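Long-range contact in maleylpyruvate isomerase (Ralstonia sp., PDB 2V6K), which catalyses the glutathione-dependent isomerisation of maleylpyruvate to fumarylpyruvate, a step in naphthalene degradation, as a homodimeric zeta-class glutathione transferase: residues D166-R177 with I189-G197. Residues are numbered along the deposited sequence; the frame is centred on the assembly and turned at random. Where two conformers were deposited one is given.
Sequences DCYLVPQVESAR and IRAVDAACG
In one of the two deposited conformers of Arg177, a salt bridge forms in which NH1 of Arg177 donates to OD2 of Asp193 over 2.9 Å. The bond is nearly straight (162°) and uses the guanidinium edge, yet reaches the oxygen from above the carboxylate plane, the two flat groups being clearly tilted against each other. In the same conformer a water accepts from Arg177 NH2 and donates to Asp193 OD2 and Arg190 O, and CG1 of Val173 lies 3.5 Å above one guanidinium face, offset toward its rim. Another water donates to both Asp193 OD1 and Val170 O. Asp193 reaches these partners because its CG stands anti to the backbone N (chi1 -179°), which lays the carboxylate against Val170 and Val173.

Apolar contacts, mostly between buried residues, fill the rest of the interface. Ile189 CG2 meets CG2 of Val173 at 3.7 Å and CD1 of Leu169 at 4.0 Å, while the other Leu169 methyl, CD2, lies 3.8 Å from Val192 CG1. Phe140 and Tyr143 of helix 125-149 adjoin this side. Nearer the start of 166-177, Val170 CG2 packs on Cys196 CB at 3.7 Å, and the Cys196 sulfur rests beside Asp166 CB. The carboxylate of Asp166 is held within the chain, OD1 by Ser157 and OD2 by the backbone N of Thr163, consistent with the N-capping box (Ser/Thr-x-x-Asp) of the GST fold.

With axes 9.7 Å apart and crossing at -106°, the segments join helices 164-178, its N-terminus so capped, and 187-196 of the all-helical C-terminal GST domain.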
loop_
_atom_site.group_PDB
_atom_site.type_symbol
_atom_site.label_atom_id
_atom_site.label_comp_id
_atom_site.label_asym_id
_atom_site.label_seq_id
_atom_site.Cartn_x
_atom_site.Cartn_y
_atom_site.Cartn_z
ATOM N N ASP A 166 4.834 0.455 13.595
ATOM C CA ASP A 166 6.263 0.308 13.880
ATOM C C ASP A 166 6.896 -0.786 13.034
ATOM O O ASP A 166 8.075 -0.693 12.672
ATOM C CB ASP A 166 6.491 0.007 15.362
ATOM C CG ASP A 166 5.888 1.055 16.260
ATOM O OD1 ASP A 166 6.197 2.252 16.084
ATOM O OD2 ASP A 166 5.103 0.673 17.153
ATOM N N CYS A 167 6.121 -1.824 12.726
ATOM C CA CYS A 167 6.594 -2.894 11.849
ATOM C C CYS A 167 6.940 -2.363 10.470
ATOM O O CYS A 167 7.870 -2.859 9.844
ATOM C CB CYS A 167 5.561 -4.012 11.713
ATOM S SG CYS A 167 5.164 -4.860 13.238
ATOM N N TYR A 168 6.194 -1.362 10.006
ATOM C CA TYR A 168 6.486 -0.724 8.724
ATOM C C TYR A 168 7.592 0.322 8.845
ATOM O O TYR A 168 8.437 0.439 7.955
ATOM C CB TYR A 168 5.245 -0.033 8.170
ATOM C CG TYR A 168 4.155 -0.911 7.593
ATOM C CD1 TYR A 168 3.820 -0.825 6.239
ATOM C CD2 TYR A 168 3.399 -1.762 8.402
ATOM C CE1 TYR A 168 2.790 -1.580 5.702
ATOM C CE2 TYR A 168 2.356 -2.525 7.869
ATOM C CZ TYR A 168 2.054 -2.419 6.520
ATOM O OH TYR A 168 1.015 -3.130 5.982
ATOM N N LEU A 169 7.579 1.107 9.921
ATOM C CA LEU A 169 8.516 2.219 10.045
ATOM C C LEU A 169 9.969 1.769 10.162
ATOM O O LEU A 169 10.852 2.315 9.490
ATOM C CB LEU A 169 8.148 3.121 11.232
ATOM C CG LEU A 169 9.071 4.325 11.431
ATOM C CD1 LEU A 169 8.908 5.324 10.287
ATOM C CD2 LEU A 169 8.805 4.975 12.783
ATOM N N VAL A 170 10.223 0.788 11.020
ATOM C CA VAL A 170 11.596 0.384 11.307
ATOM C C VAL A 170 12.374 -0.055 10.045
ATOM O O VAL A 170 13.471 0.435 9.806
ATOM C CB VAL A 170 11.656 -0.625 12.481
ATOM C CG1 VAL A 170 13.003 -1.308 12.566
ATOM C CG2 VAL A 170 11.352 0.108 13.785
ATOM N N PRO A 171 11.806 -0.959 9.226
ATOM C CA PRO A 171 12.509 -1.300 7.986
ATOM C C PRO A 171 12.689 -0.112 7.047
ATOM O O PRO A 171 13.690 -0.032 6.337
ATOM C CB PRO A 171 11.606 -2.358 7.348
ATOM C CG PRO A 171 10.851 -2.939 8.501
ATOM C CD PRO A 171 10.575 -1.748 9.377
ATOM N N GLN A 172 11.746 0.825 7.059
ATOM C CA GLN A 172 11.859 2.001 6.202
ATOM C C GLN A 172 13.004 2.918 6.637
ATOM O O GLN A 172 13.679 3.525 5.790
ATOM C CB GLN A 172 10.533 2.758 6.138
ATOM C CG GLN A 172 10.507 3.822 5.052
ATOM C CD GLN A 172 10.753 3.239 3.680
ATOM O OE1 GLN A 172 9.891 2.564 3.116
ATOM N NE2 GLN A 172 11.946 3.495 3.132
ATOM N N VAL A 173 13.235 3.014 7.948
ATOM C CA VAL A 173 14.356 3.794 8.462
ATOM C C VAL A 173 15.673 3.119 8.063
ATOM O O VAL A 173 16.636 3.795 7.707
ATOM C CB VAL A 173 14.265 3.982 9.989
ATOM C CG1 VAL A 173 15.484 4.722 10.508
ATOM C CG2 VAL A 173 13.009 4.750 10.349
ATOM N N GLU A 174 15.702 1.789 8.100
ATOM C CA GLU A 174 16.882 1.050 7.681
ATOM C C GLU A 174 17.203 1.329 6.206
ATOM O O GLU A 174 18.369 1.543 5.848
ATOM C CB GLU A 174 16.706 -0.449 7.971
ATOM C CG GLU A 174 17.779 -1.365 7.381
ATOM C CD GLU A 174 19.161 -1.158 7.975
ATOM O OE1 GLU A 174 19.273 -0.647 9.110
ATOM O OE2 GLU A 174 20.144 -1.527 7.299
ATOM N N SER A 175 16.174 1.352 5.359
ATOM C CA SER A 175 16.359 1.680 3.946
ATOM C C SER A 175 16.866 3.113 3.775
ATOM O O SER A 175 17.763 3.372 2.964
ATOM C CB SER A 175 15.057 1.472 3.165
ATOM O OG SER A 175 15.240 1.781 1.788
ATOM N N ALA A 176 16.305 4.040 4.548
ATOM C CA ALA A 176 16.775 5.430 4.539
ATOM C C ALA A 176 18.274 5.513 4.816
ATOM O O ALA A 176 19.000 6.253 4.147
ATOM C CB ALA A 176 15.999 6.262 5.552
ATOM N N ARG A 177 18.742 4.740 5.793
ATOM C CA ARG A 177 20.166 4.726 6.114
ATOM C C ARG A 177 20.987 4.169 4.940
ATOM O O ARG A 177 22.039 4.716 4.606
ATOM C CB ARG A 177 20.422 3.999 7.446
ATOM C CG ARG A 177 19.725 4.694 8.632
ATOM C CD ARG A 177 20.138 4.172 10.011
ATOM N NE ARG A 177 19.773 5.128 11.061
ATOM C CZ ARG A 177 18.951 4.888 12.084
ATOM N NH1 ARG A 177 18.394 3.696 12.256
ATOM N NH2 ARG A 177 18.700 5.853 12.959
ATOM N N ILE A 189 10.661 10.141 14.587
ATOM C CA ILE A 189 10.906 8.874 13.910
ATOM C C ILE A 189 12.183 8.216 14.438
ATOM O O ILE A 189 12.191 7.016 14.731
ATOM C CB ILE A 189 10.963 9.074 12.374
ATOM C CG1 ILE A 189 9.546 9.276 11.823
ATOM C CG2 ILE A 189 11.647 7.902 11.677
ATOM C CD1 ILE A 189 9.496 9.675 10.348
ATOM N N ARG A 190 13.253 8.995 14.591
ATOM C CA ARG A 190 14.503 8.432 15.093
ATOM C C ARG A 190 14.321 7.863 16.500
ATOM O O ARG A 190 14.855 6.795 16.816
ATOM C CB ARG A 190 15.626 9.471 15.056
ATOM C CG ARG A 190 16.176 9.708 13.648
ATOM C CD ARG A 190 17.383 10.633 13.652
ATOM N NE ARG A 190 17.040 12.060 13.708
ATOM C CZ ARG A 190 17.171 12.837 14.781
ATOM N NH1 ARG A 190 17.616 12.342 15.935
ATOM N NH2 ARG A 190 16.849 14.124 14.704
ATOM N N ALA A 191 13.544 8.554 17.335
ATOM C CA ALA A 191 13.293 8.083 18.699
ATOM C C ALA A 191 12.452 6.806 18.709
ATOM O O ALA A 191 12.717 5.901 19.496
ATOM C CB ALA A 191 12.649 9.167 19.538
ATOM N N VAL A 192 11.455 6.723 17.832
ATOM C CA VAL A 192 10.645 5.504 17.726
ATOM C C VAL A 192 11.518 4.335 17.271
ATOM O O VAL A 192 11.455 3.238 17.840
ATOM C CB VAL A 192 9.449 5.676 16.764
ATOM C CG1 VAL A 192 8.777 4.330 16.491
ATOM C CG2 VAL A 192 8.449 6.665 17.339
ATOM N N ASP A 193 12.337 4.573 16.251
ATOM C CA ASP A 193 13.248 3.551 15.762
ATOM C C ASP A 193 14.178 3.056 16.876
ATOM O O ASP A 193 14.386 1.850 17.026
ATOM C CB ASP A 193 14.055 4.083 14.578
ATOM C CG ASP A 193 14.999 3.052 14.012
ATOM O OD1 ASP A 193 14.521 2.016 13.521
ATOM O OD2 ASP A 193 16.222 3.280 14.076
ATOM N N ALA A 194 14.726 3.984 17.659
ATOM C CA ALA A 194 15.623 3.617 18.751
ATOM C C ALA A 194 14.900 2.789 19.816
ATOM O O ALA A 194 15.439 1.788 20.309
ATOM C CB ALA A 194 16.247 4.864 19.365
ATOM N N ALA A 195 13.684 3.202 20.167
ATOM C CA ALA A 195 12.883 2.478 21.155
ATOM C C ALA A 195 12.571 1.057 20.686
ATOM O O ALA A 195 12.716 0.099 21.450
ATOM C CB ALA A 195 11.601 3.242 21.474
ATOM N N CYS A 196 12.167 0.911 19.427
ATOM C CA CYS A 196 11.912 -0.419 18.878
ATOM C C CYS A 196 13.184 -1.259 18.875
ATOM O O CYS A 196 13.137 -2.463 19.132
ATOM C CB CYS A 196 11.353 -0.316 17.461
ATOM S SG CYS A 196 9.700 0.395 17.383
ATOM N N GLY A 197 14.320 -0.612 18.614
ATOM C CA GLY A 197 15.616 -1.285 18.571
ATOM C C GLY A 197 16.058 -1.883 19.892
ATOM O O GLY A 197 16.983 -2.693 19.924
HETATM O O HOH W 1 15.684 0.673 11.532
HETATM O O HOH W 2 17.076 5.658 15.569
#